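Local atomic coordinates of putative monooxygenase (Fusobacterium nucleatum subsp. nucleatum, PDB entry 3MCS), a protein that is of unproven function but probably acts as a monooxygenase, its chain pairing two antibiotic-biosynthesis-monooxygenase-like halves into one beta barrel of the dimeric alpha/beta-barrel type. Residues 45-50 against 200-205; 112-117 against 169-174; 139-144 against 180-185; 147-152 against 165-170. All blocks are in the same frame, centred on the assembly; numbering follows the deposited sequence.

Contact 1 (45-50 against 200-205); sequences FAATDE and AELQVL
Leu202 lays its CB against the methyl of Ala47, 3.8 Å from Ala47 CB, and with CG anti to the carbonyl carbon it carries CD2 on to Asp49 CB. The two strands, 41-49 and 194-209, join the two antibiotic-biosynthesis-monooxygenase-like (ABM-like) halves of the chain edge to edge, as subunits do in dimeric alpha/beta barrels. They run antiparallel but splay, their axes 134° apart, so the regular pairing is short. Ala47 and Val204 form a non-hydrogen-bonded pair, and Thr48 and Gln203 the hydrogen-bonded one. Thr48 N reaches a lone pair of Gln203 O at 2.8 Å; the return bond, Gln203 N to Thr48 O, is straighter (162°). Farther along, Leu205 N donates to Ala46 O from above the carbonyl plane. Thr48 and Gln203 share one face of the sheet: Thr48 OG1, beside its own backbone N, hydrogen-bonds Tyr23 OH of helix 20-37, while the Leu205 side chain crosses that of Thr48 obliquely, its CD1 near Thr48 OG1. Asp49 turns its carboxylate to Arg51 in a salt bridge. At the exposed end Gln203 stretches out, CG anti to the backbone N, and its amide plane stands 70° from the Glu50 carboxylate; the bond from Gln203 NE2 to Glu50 OE1 is weak, 3.3 Å long.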
# COMPACT_ATOMS: atom_id res chain seq x y z
N PHE A 45 -5.60 -4.09 2.42
CA PHE A 45 -6.17 -3.01 1.63
C PHE A 45 -6.29 -3.41 0.18
O PHE A 45 -5.30 -3.51 -0.50
CB PHE A 45 -5.25 -1.81 1.78
CG PHE A 45 -4.90 -1.49 3.21
CD1 PHE A 45 -3.89 -2.17 3.86
CD2 PHE A 45 -5.59 -0.51 3.90
CE1 PHE A 45 -3.57 -1.88 5.18
CE2 PHE A 45 -5.27 -0.21 5.22
CZ PHE A 45 -4.26 -0.91 5.86
N ALA A 46 -7.50 -3.68 -0.29
CA ALA A 46 -7.72 -4.03 -1.70
C ALA A 46 -8.20 -2.81 -2.47
O ALA A 46 -9.15 -2.16 -2.06
CB ALA A 46 -8.73 -5.14 -1.80
N ALA A 47 -7.53 -2.51 -3.57
CA ALA A 47 -7.87 -1.39 -4.44
C ALA A 47 -7.76 -1.84 -5.90
O ALA A 47 -7.30 -2.94 -6.17
CB ALA A 47 -6.95 -0.23 -4.19
N THR A 48 -8.15 -0.98 -6.83
CA THR A 48 -8.12 -1.30 -8.24
C THR A 48 -7.67 -0.11 -9.06
O THR A 48 -8.01 1.03 -8.75
CB THR A 48 -9.54 -1.71 -8.76
OG1 THR A 48 -10.12 -2.72 -7.94
CG2 THR A 48 -9.47 -2.23 -10.15
N ASP A 49 -6.91 -0.38 -10.13
CA ASP A 49 -6.50 0.61 -11.12
C ASP A 49 -7.21 0.17 -12.41
O ASP A 49 -6.93 -0.88 -12.93
CB ASP A 49 -4.99 0.62 -11.29
CG ASP A 49 -4.49 1.71 -12.22
OD1 ASP A 49 -5.30 2.50 -12.75
OD2 ASP A 49 -3.26 1.78 -12.43
N GLU A 50 -8.16 0.96 -12.89
CA GLU A 50 -8.92 0.59 -14.09
C GLU A 50 -8.45 1.21 -15.41
O GLU A 50 -9.03 0.95 -16.47
CB GLU A 50 -10.42 0.86 -13.87
CG GLU A 50 -11.00 0.06 -12.70
CD GLU A 50 -12.50 -0.26 -12.83
OE1 GLU A 50 -13.31 0.67 -13.11
OE2 GLU A 50 -12.85 -1.46 -12.63
N ALA A 200 -0.28 6.11 -8.82
CA ALA A 200 -1.52 5.51 -9.23
C ALA A 200 -2.61 5.84 -8.23
O ALA A 200 -2.60 5.34 -7.11
CB ALA A 200 -1.36 4.02 -9.34
N GLU A 201 -3.53 6.69 -8.65
CA GLU A 201 -4.69 6.97 -7.86
C GLU A 201 -5.51 5.69 -7.98
O GLU A 201 -5.68 5.18 -9.07
CB GLU A 201 -5.44 8.18 -8.39
CG GLU A 201 -4.62 9.47 -8.41
CD GLU A 201 -5.45 10.68 -8.79
OE1 GLU A 201 -6.69 10.58 -8.86
OE2 GLU A 201 -4.84 11.75 -9.00
N LEU A 202 -5.99 5.17 -6.86
CA LEU A 202 -6.67 3.88 -6.87
C LEU A 202 -8.11 3.91 -6.34
O LEU A 202 -8.44 4.63 -5.42
CB LEU A 202 -5.87 2.87 -6.04
CG LEU A 202 -4.47 2.46 -6.51
CD1 LEU A 202 -3.79 1.58 -5.45
CD2 LEU A 202 -4.50 1.73 -7.83
N GLN A 203 -8.93 3.07 -6.96
CA GLN A 203 -10.32 2.89 -6.66
C GLN A 203 -10.42 1.87 -5.51
O GLN A 203 -10.11 0.71 -5.67
CB GLN A 203 -10.99 2.39 -7.96
CG GLN A 203 -12.49 2.15 -7.99
CD GLN A 203 -12.95 1.63 -9.38
OE1 GLN A 203 -13.36 0.48 -9.51
NE2 GLN A 203 -12.83 2.46 -10.40
N VAL A 204 -10.81 2.33 -4.33
CA VAL A 204 -10.92 1.44 -3.17
C VAL A 204 -11.94 0.29 -3.35
O VAL A 204 -13.03 0.50 -3.83
CB VAL A 204 -11.27 2.28 -1.91
CG1 VAL A 204 -11.69 1.41 -0.79
CG2 VAL A 204 -10.07 3.11 -1.50
N LEU A 205 -11.58 -0.92 -2.94
CA LEU A 205 -12.46 -2.09 -3.06
C LEU A 205 -12.92 -2.57 -1.68
O LEU A 205 -14.10 -2.62 -1.40
CB LEU A 205 -11.74 -3.21 -3.81
CG LEU A 205 -12.69 -4.25 -4.41
CD1 LEU A 205 -11.88 -5.14 -5.33
CD2 LEU A 205 -13.45 -5.06 -3.36

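Contact 2 (112-117 against 169-174); sequences NTFAVY and KDIDSY
Phe114 stands with CG anti to the backbone N (chi1 -171°), which swings its ring off strand 114-122 and onto the first turn of helix 171-178. This is sheet-to-helix packing in the second ABM-like half of the alpha/beta barrel. Ile171, its CG1 also anti to the backbone N, lays CG1 over one face of the Phe114 ring, 4.1 Å from the centroid, and brings CD1 against Phe114 CE1. Tyr174 comes in beside it with CG anti to its backbone N. The Phe114 and Tyr174 rings meet obliquely, planes 35° apart, Phe114 CE2 lying near Tyr174 CD2. Val116 keeps CG1 anti to the backbone N, and this puts CG2 over a face of the Tyr174 ring, 4.0 Å from its centroid, a CH-pi contact. The hydroxyl of Tyr174 passes beyond to hydrogen-bond Arg199. Where the two segments begin, Asn112 O receives the CA-H of Asp170, 3.2 Å from Asp170 CA and nearly straight. Asp170 is the N-cap: its CG takes the crowded place between backbone N and carbonyl carbon (chi1 58°), so that OD1 turns back to the helix. Two donors of Ser173 grip that oxygen, Ser173 N nearly along the C-O axis and Ser173 OG at 2.6 Å from Asp170 OD1.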
# COMPACT_ATOMS: atom_id res chain seq x y z
N ASN A 112 -16.17 8.17 0.04
CA ASN A 112 -15.10 9.16 -0.11
C ASN A 112 -13.66 8.71 0.15
O ASN A 112 -12.73 9.48 -0.11
CB ASN A 112 -15.39 10.37 0.80
CG ASN A 112 -16.44 11.32 0.21
OD1 ASN A 112 -17.21 10.94 -0.67
ND2 ASN A 112 -16.45 12.55 0.69
N THR A 113 -13.45 7.49 0.67
CA THR A 113 -12.10 7.01 0.96
C THR A 113 -11.26 7.03 -0.34
O THR A 113 -11.70 6.55 -1.38
CB THR A 113 -12.11 5.59 1.58
OG1 THR A 113 -13.09 5.51 2.61
CG2 THR A 113 -10.77 5.24 2.17
N PHE A 114 -10.06 7.60 -0.27
CA PHE A 114 -9.20 7.79 -1.44
C PHE A 114 -7.80 7.24 -1.19
O PHE A 114 -7.10 7.71 -0.29
CB PHE A 114 -9.14 9.28 -1.73
CG PHE A 114 -8.47 9.64 -3.02
CD1 PHE A 114 -9.20 9.66 -4.21
CD2 PHE A 114 -7.13 10.00 -3.05
CE1 PHE A 114 -8.58 10.02 -5.40
CE2 PHE A 114 -6.51 10.34 -4.22
CZ PHE A 114 -7.23 10.36 -5.40
N ALA A 115 -7.39 6.27 -2.01
CA ALA A 115 -6.12 5.60 -1.88
C ALA A 115 -5.20 5.89 -3.08
O ALA A 115 -5.67 5.99 -4.21
CB ALA A 115 -6.36 4.12 -1.76
N VAL A 116 -3.90 6.02 -2.81
CA VAL A 116 -2.88 6.28 -3.84
C VAL A 116 -1.68 5.41 -3.59
O VAL A 116 -1.35 5.15 -2.43
CB VAL A 116 -2.40 7.71 -3.79
CG1 VAL A 116 -1.51 7.99 -4.96
CG2 VAL A 116 -3.58 8.67 -3.80
N TYR A 117 -1.05 4.93 -4.66
CA TYR A 117 0.16 4.11 -4.55
C TYR A 117 1.22 4.63 -5.50
O TYR A 117 1.03 4.66 -6.72
CB TYR A 117 -0.12 2.64 -4.81
CG TYR A 117 1.08 1.74 -4.66
CD1 TYR A 117 1.71 1.57 -3.45
CD2 TYR A 117 1.55 0.99 -5.75
CE1 TYR A 117 2.83 0.70 -3.32
CE2 TYR A 117 2.65 0.13 -5.64
CZ TYR A 117 3.29 -0.02 -4.43
OH TYR A 117 4.37 -0.89 -4.38
N LYS A 169 -9.12 10.62 3.89
CA LYS A 169 -10.56 10.55 4.22
C LYS A 169 -11.42 10.89 2.99
O LYS A 169 -12.53 10.33 2.81
CB LYS A 169 -10.95 11.42 5.44
CG LYS A 169 -11.19 12.90 5.16
CD LYS A 169 -11.50 13.73 6.43
CE LYS A 169 -11.65 15.22 6.04
NZ LYS A 169 -11.66 16.15 7.18
N ASP A 170 -10.90 11.79 2.16
CA ASP A 170 -11.57 12.23 0.95
C ASP A 170 -10.58 12.83 -0.05
O ASP A 170 -9.44 13.18 0.29
CB ASP A 170 -12.72 13.21 1.26
CG ASP A 170 -12.26 14.43 2.02
OD1 ASP A 170 -11.07 14.81 1.92
OD2 ASP A 170 -13.11 15.05 2.70
N ILE A 171 -11.04 12.93 -1.28
CA ILE A 171 -10.21 13.39 -2.39
C ILE A 171 -9.66 14.79 -2.18
O ILE A 171 -8.54 15.08 -2.59
CB ILE A 171 -11.00 13.25 -3.70
CG1 ILE A 171 -10.06 13.42 -4.91
CG2 ILE A 171 -12.20 14.22 -3.71
CD1 ILE A 171 -10.68 12.88 -6.22
N ASP A 172 -10.41 15.65 -1.51
CA ASP A 172 -9.93 17.00 -1.24
C ASP A 172 -8.70 16.96 -0.34
O ASP A 172 -7.74 17.69 -0.57
CB ASP A 172 -11.02 17.89 -0.62
CG ASP A 172 -12.30 17.91 -1.44
OD1 ASP A 172 -13.10 16.93 -1.36
OD2 ASP A 172 -12.51 18.92 -2.17
N SER A 173 -8.72 16.10 0.67
CA SER A 173 -7.60 15.99 1.60
C SER A 173 -6.30 15.68 0.86
O SER A 173 -5.26 16.26 1.15
CB SER A 173 -7.88 14.90 2.65
OG SER A 173 -9.00 15.22 3.46
N TYR A 174 -6.38 14.77 -0.09
CA TYR A 174 -5.24 14.39 -0.91
C TYR A 174 -4.76 15.54 -1.80
O TYR A 174 -3.56 15.78 -1.91
CB TYR A 174 -5.59 13.18 -1.77
CG TYR A 174 -4.59 12.91 -2.85
CD1 TYR A 174 -3.34 12.39 -2.56
CD2 TYR A 174 -4.88 13.18 -4.17
CE1 TYR A 174 -2.41 12.15 -3.55
CE2 TYR A 174 -3.96 12.95 -5.17
CZ TYR A 174 -2.73 12.44 -4.86
OH TYR A 174 -1.83 12.21 -5.85

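Contact 3 (139-144 against 180-185); sequences ETTFNE and AKYFKD
Tyr182 carries almost all of this contact, reaching from the start of helix 181-190 to the end of helix 127-143. Its CB leaves the backbone toward the other helix, and CG takes the crowded position between backbone N and carbonyl carbon (chi1 77°), which sends the ring straight across the gap. From CG onward the ring has company on both faces. Over one, Thr140 CG2 sits above the centre, 4.1 Å from the centroid and 10° off the normal, a well-centred CH-pi contact. Phe183 CB lies over the opposite face, offset toward the rim. CD2 and CE2 are the ring atoms nearest the Thr140 methyl, both at about the same distance.

Both helices belong to the second ABM-like half of the alpha/beta barrel, and they keep well apart: the closest CA atoms, those of Thr140 and Tyr182, are 8.6 Å from each other, so the aromatic side chain spans the space between the backbones. Farther out, CE1 has Glu144 OE2 at the ring edge, in plane, at 3.4 Å. The carboxylate of Glu144 stands nearly perpendicular to the ring, 86° between planes, brought there by a bend at chi2. At the tip, Tyr182 OH gives Glu144 OE2 a weak hydrogen bond of 3.4 Å, and its stronger partner is His177 ND1. The Thr141 side chain crosses that of Tyr182 at about a right angle; its OG1, hydrogen-bonded to Ile137 O in its own helix, lies at the ring edge, 3.4 Å from Tyr182 OH.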
# COMPACT_ATOMS: atom_id res chain seq x y z
N GLU A 139 6.01 11.92 7.21
CA GLU A 139 5.55 12.21 8.60
C GLU A 139 4.73 13.50 8.71
O GLU A 139 3.74 13.53 9.44
CB GLU A 139 6.71 12.28 9.61
CG GLU A 139 7.24 10.92 9.96
CD GLU A 139 8.37 10.94 10.95
OE1 GLU A 139 8.82 12.05 11.33
OE2 GLU A 139 8.83 9.84 11.36
N THR A 140 5.15 14.54 8.00
CA THR A 140 4.39 15.79 7.95
C THR A 140 3.00 15.47 7.40
O THR A 140 1.99 15.94 7.96
CB THR A 140 5.07 16.85 7.05
OG1 THR A 140 6.46 16.97 7.39
CG2 THR A 140 4.38 18.21 7.20
N THR A 141 2.94 14.65 6.35
CA THR A 141 1.65 14.26 5.75
C THR A 141 0.71 13.59 6.74
O THR A 141 -0.46 13.93 6.81
CB THR A 141 1.85 13.33 4.52
OG1 THR A 141 2.50 14.05 3.47
CG2 THR A 141 0.53 12.82 4.01
N PHE A 142 1.23 12.67 7.55
CA PHE A 142 0.36 11.95 8.47
C PHE A 142 -0.30 12.88 9.47
O PHE A 142 -1.43 12.64 9.86
CB PHE A 142 1.10 10.85 9.23
CG PHE A 142 0.18 9.94 10.00
CD1 PHE A 142 -0.65 9.05 9.34
CD2 PHE A 142 0.13 9.98 11.39
CE1 PHE A 142 -1.49 8.20 10.03
CE2 PHE A 142 -0.72 9.13 12.10
CZ PHE A 142 -1.52 8.23 11.41
N ASN A 143 0.42 13.93 9.87
CA ASN A 143 -0.12 14.92 10.80
C ASN A 143 -1.09 15.90 10.12
O ASN A 143 -1.78 16.67 10.79
CB ASN A 143 1.02 15.71 11.50
CG ASN A 143 1.90 14.82 12.40
OD1 ASN A 143 1.76 13.59 12.46
ND2 ASN A 143 2.82 15.46 13.08
N GLU A 144 -1.14 15.87 8.80
CA GLU A 144 -2.08 16.69 8.05
C GLU A 144 -3.48 16.14 8.38
O GLU A 144 -3.65 14.95 8.61
CB GLU A 144 -1.83 16.57 6.55
CG GLU A 144 -2.36 17.68 5.68
CD GLU A 144 -1.31 18.74 5.43
OE1 GLU A 144 -0.60 19.11 6.39
OE2 GLU A 144 -1.22 19.19 4.26
N ALA A 180 0.13 21.78 -1.21
CA ALA A 180 0.73 22.50 -0.08
C ALA A 180 2.19 22.84 -0.34
O ALA A 180 2.92 22.07 -0.96
CB ALA A 180 0.62 21.68 1.21
N LYS A 181 2.63 23.99 0.19
CA LYS A 181 3.99 24.46 -0.01
C LYS A 181 5.04 23.38 0.33
O LYS A 181 5.94 23.14 -0.46
CB LYS A 181 4.24 25.77 0.78
CG LYS A 181 5.56 26.53 0.42
CD LYS A 181 5.70 27.91 1.10
N TYR A 182 4.91 22.69 1.47
CA TYR A 182 5.89 21.67 1.86
C TYR A 182 6.02 20.51 0.87
O TYR A 182 7.09 19.90 0.75
CB TYR A 182 5.58 21.09 3.25
CG TYR A 182 4.44 20.07 3.29
CD1 TYR A 182 3.13 20.47 3.50
CD2 TYR A 182 4.69 18.72 3.13
CE1 TYR A 182 2.10 19.54 3.54
CE2 TYR A 182 3.66 17.78 3.17
CZ TYR A 182 2.38 18.19 3.38
OH TYR A 182 1.39 17.25 3.42
N PHE A 183 4.93 20.18 0.17
CA PHE A 183 4.98 19.10 -0.81
C PHE A 183 5.49 19.61 -2.16
O PHE A 183 6.31 18.94 -2.80
CB PHE A 183 3.61 18.44 -0.98
CG PHE A 183 3.66 17.15 -1.76
CD1 PHE A 183 3.98 15.97 -1.13
CD2 PHE A 183 3.40 17.13 -3.11
CE1 PHE A 183 4.05 14.79 -1.85
CE2 PHE A 183 3.45 15.98 -3.83
CZ PHE A 183 3.78 14.81 -3.21
N LYS A 184 4.99 20.77 -2.60
CA LYS A 184 5.47 21.39 -3.84
C LYS A 184 6.99 21.62 -3.75
O LYS A 184 7.72 21.30 -4.69
CB LYS A 184 4.74 22.70 -4.15
CG LYS A 184 3.32 22.55 -4.68
CD LYS A 184 2.72 23.93 -5.06
N ASP A 185 7.45 22.15 -2.61
CA ASP A 185 8.88 22.38 -2.39
C ASP A 185 9.66 21.10 -2.51
O ASP A 185 10.79 21.12 -3.00
CB ASP A 185 9.16 22.98 -1.00
CG ASP A 185 8.73 24.43 -0.87
OD1 ASP A 185 8.44 25.08 -1.90
OD2 ASP A 185 8.68 24.92 0.27

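Contact 4 (147-152 against 165-170)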
# COMPACT_ATOMS: atom_id res chain seq x y z
N THR A 147 -5.48 12.73 6.57
CA THR A 147 -4.63 11.60 6.25
C THR A 147 -5.01 10.45 7.17
O THR A 147 -5.01 10.61 8.38
CB THR A 147 -3.15 11.92 6.45
OG1 THR A 147 -2.82 13.10 5.72
CG2 THR A 147 -2.27 10.78 5.95
N LEU A 148 -5.34 9.29 6.61
CA LEU A 148 -5.69 8.13 7.44
C LEU A 148 -4.54 7.12 7.54
O LEU A 148 -4.43 6.40 8.54
CB LEU A 148 -6.96 7.45 6.92
CG LEU A 148 -8.24 8.30 6.86
CD1 LEU A 148 -9.42 7.51 6.26
CD2 LEU A 148 -8.59 8.79 8.23
N LEU A 149 -3.64 7.10 6.56
CA LEU A 149 -2.57 6.08 6.53
C LEU A 149 -1.41 6.45 5.61
O LEU A 149 -1.63 7.02 4.56
CB LEU A 149 -3.18 4.74 6.07
CG LEU A 149 -2.38 3.47 5.85
CD1 LEU A 149 -3.29 2.26 5.79
CD2 LEU A 149 -1.54 3.54 4.60
N VAL A 150 -0.19 6.15 6.04
CA VAL A 150 0.98 6.31 5.20
C VAL A 150 1.92 5.14 5.48
O VAL A 150 2.37 4.97 6.61
CB VAL A 150 1.73 7.67 5.42
CG1 VAL A 150 0.85 8.83 5.05
CG2 VAL A 150 2.24 7.83 6.86
N TYR A 151 2.16 4.29 4.48
CA TYR A 151 3.16 3.24 4.61
C TYR A 151 4.28 3.56 3.62
O TYR A 151 4.04 3.64 2.42
CB TYR A 151 2.63 1.83 4.33
CG TYR A 151 1.50 1.31 5.22
CD1 TYR A 151 1.26 1.83 6.50
CD2 TYR A 151 0.75 0.22 4.81
CE1 TYR A 151 0.24 1.32 7.31
CE2 TYR A 151 -0.26 -0.30 5.60
CZ TYR A 151 -0.51 0.24 6.85
OH TYR A 151 -1.52 -0.30 7.64
N LEU A 152 5.49 3.74 4.14
CA LEU A 152 6.65 4.09 3.32
C LEU A 152 7.75 3.08 3.53
O LEU A 152 8.15 2.81 4.68
CB LEU A 152 7.19 5.47 3.71
CG LEU A 152 8.48 5.95 3.02
CD1 LEU A 152 8.26 6.20 1.52
CD2 LEU A 152 8.98 7.19 3.68
N PHE A 165 2.31 3.91 0.05
CA PHE A 165 0.87 3.67 0.03
C PHE A 165 0.26 4.62 1.02
O PHE A 165 0.73 4.72 2.14
CB PHE A 165 0.53 2.25 0.45
CG PHE A 165 -0.95 1.95 0.41
CD1 PHE A 165 -1.64 1.98 -0.80
CD2 PHE A 165 -1.64 1.60 1.56
CE1 PHE A 165 -3.00 1.68 -0.86
CE2 PHE A 165 -3.01 1.29 1.51
CZ PHE A 165 -3.69 1.34 0.30
N GLU A 166 -0.78 5.32 0.61
CA GLU A 166 -1.41 6.30 1.48
C GLU A 166 -2.91 6.38 1.26
O GLU A 166 -3.38 6.33 0.14
CB GLU A 166 -0.74 7.68 1.30
CG GLU A 166 -0.52 8.10 -0.15
CD GLU A 166 0.29 9.39 -0.29
OE1 GLU A 166 0.57 10.07 0.73
OE2 GLU A 166 0.65 9.71 -1.45
N VAL A 167 -3.66 6.47 2.36
CA VAL A 167 -5.10 6.55 2.32
C VAL A 167 -5.54 7.87 2.96
O VAL A 167 -4.97 8.26 3.96
CB VAL A 167 -5.72 5.36 3.03
CG1 VAL A 167 -7.22 5.44 3.01
CG2 VAL A 167 -5.23 4.04 2.37
N TYR A 168 -6.52 8.55 2.36
CA TYR A 168 -7.06 9.83 2.81
C TYR A 168 -8.57 9.74 3.04
O TYR A 168 -9.25 8.88 2.47
CB TYR A 168 -6.75 10.93 1.78
CG TYR A 168 -5.27 11.20 1.60
CD1 TYR A 168 -4.50 10.41 0.77
CD2 TYR A 168 -4.64 12.24 2.28
CE1 TYR A 168 -3.15 10.61 0.63
CE2 TYR A 168 -3.27 12.47 2.13
CZ TYR A 168 -2.53 11.64 1.30
OH TYR A 168 -1.17 11.86 1.13
N LYS A 169 -9.12 10.62 3.89
CA LYS A 169 -10.56 10.55 4.22
C LYS A 169 -11.42 10.89 2.99
O LYS A 169 -12.53 10.33 2.81
CB LYS A 169 -10.95 11.42 5.44
CG LYS A 169 -11.19 12.90 5.16
CD LYS A 169 -11.50 13.73 6.43
CE LYS A 169 -11.65 15.22 6.04
NZ LYS A 169 -11.66 16.15 7.18
N ASP A 170 -10.90 11.79 2.16
CA ASP A 170 -11.57 12.23 0.95
C ASP A 170 -10.58 12.83 -0.05
O ASP A 170 -9.44 13.18 0.29
CB ASP A 170 -12.72 13.21 1.26
CG ASP A 170 -12.26 14.43 2.02
OD1 ASP A 170 -11.07 14.81 1.92
OD2 ASP A 170 -13.11 15.05 2.70
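A beta hairpin, strands 147-155 and 161-168, brings these segments together in the second ABM-like half of the barrel, and a classic beta bulge interrupts its pairing near one end. Leu148 and Leu149 both face Val167, whose carbonyl oxygen takes two bonds: Leu148 N at 2.9 Å from Val167 O, from above the carbonyl plane, and Leu149 N in the plane, on a lone pair. Beyond the bulge the antiparallel pairing is regular. Leu149 O accepts from Val167 N, and Tyr151 N meets Phe165 O almost along the C=O axis, with an angle of 174° at the hydrogen.

On one side of the sheet Leu149, with CG anti to the backbone N, crosses Phe165 obliquely; its CD2 lies 3.6 Å from Phe165 CD2 and also sits over the centre of the Tyr151 ring. Phe165 in turn meets Phe45 edge-to-face, and Tyr151 OH passes on to Asp104. The other side carries Thr147, Val150, Glu166 and Tyr168 and looks toward helix 127-143. There Thr147 and Tyr168 lie side by side, Thr147 OG1 held by Thr141 O. A bound acetate, probably from the crystallisation liquor though it may mark a pocket, lies about 5 Å from the Glu166 side chain. Glu166 has CG in the crowded position (chi1 47°) and an extended chain, which lets OE1 accept from Tyr168 OH at 2.5 Å, the hydroxyl coming in well above the carboxylate plane. A hydroxyl donating to a buried carboxylate in this way is consistent with a charged Glu166.

In the fold
Contact 4 is the buried one, contacts 1 and 2 are partly buried, and contact 3 lies at the surface, farthest from the chain's centre. Strands 194-209, 114-122 and 161-168 are successive neighbours in one sheet, so contacts 1, 2 and 4 follow along it, tied by the backbone bonds Leu202 N to Ala115 O and Tyr168 N to Phe114 O. Contacts 2 and 4 share Lys169 and Asp170, where strand gives way to helix. Backbone bonding dominates contacts 1 and 4, whereas contacts 2 and 3 join elements through side chains, aromatic and aliphatic in the former and one tyrosine in the latter. Thr141 O to Thr147 OG1 ties contact 3 to contact 4; Phe45 packs contact 1 against contact 4.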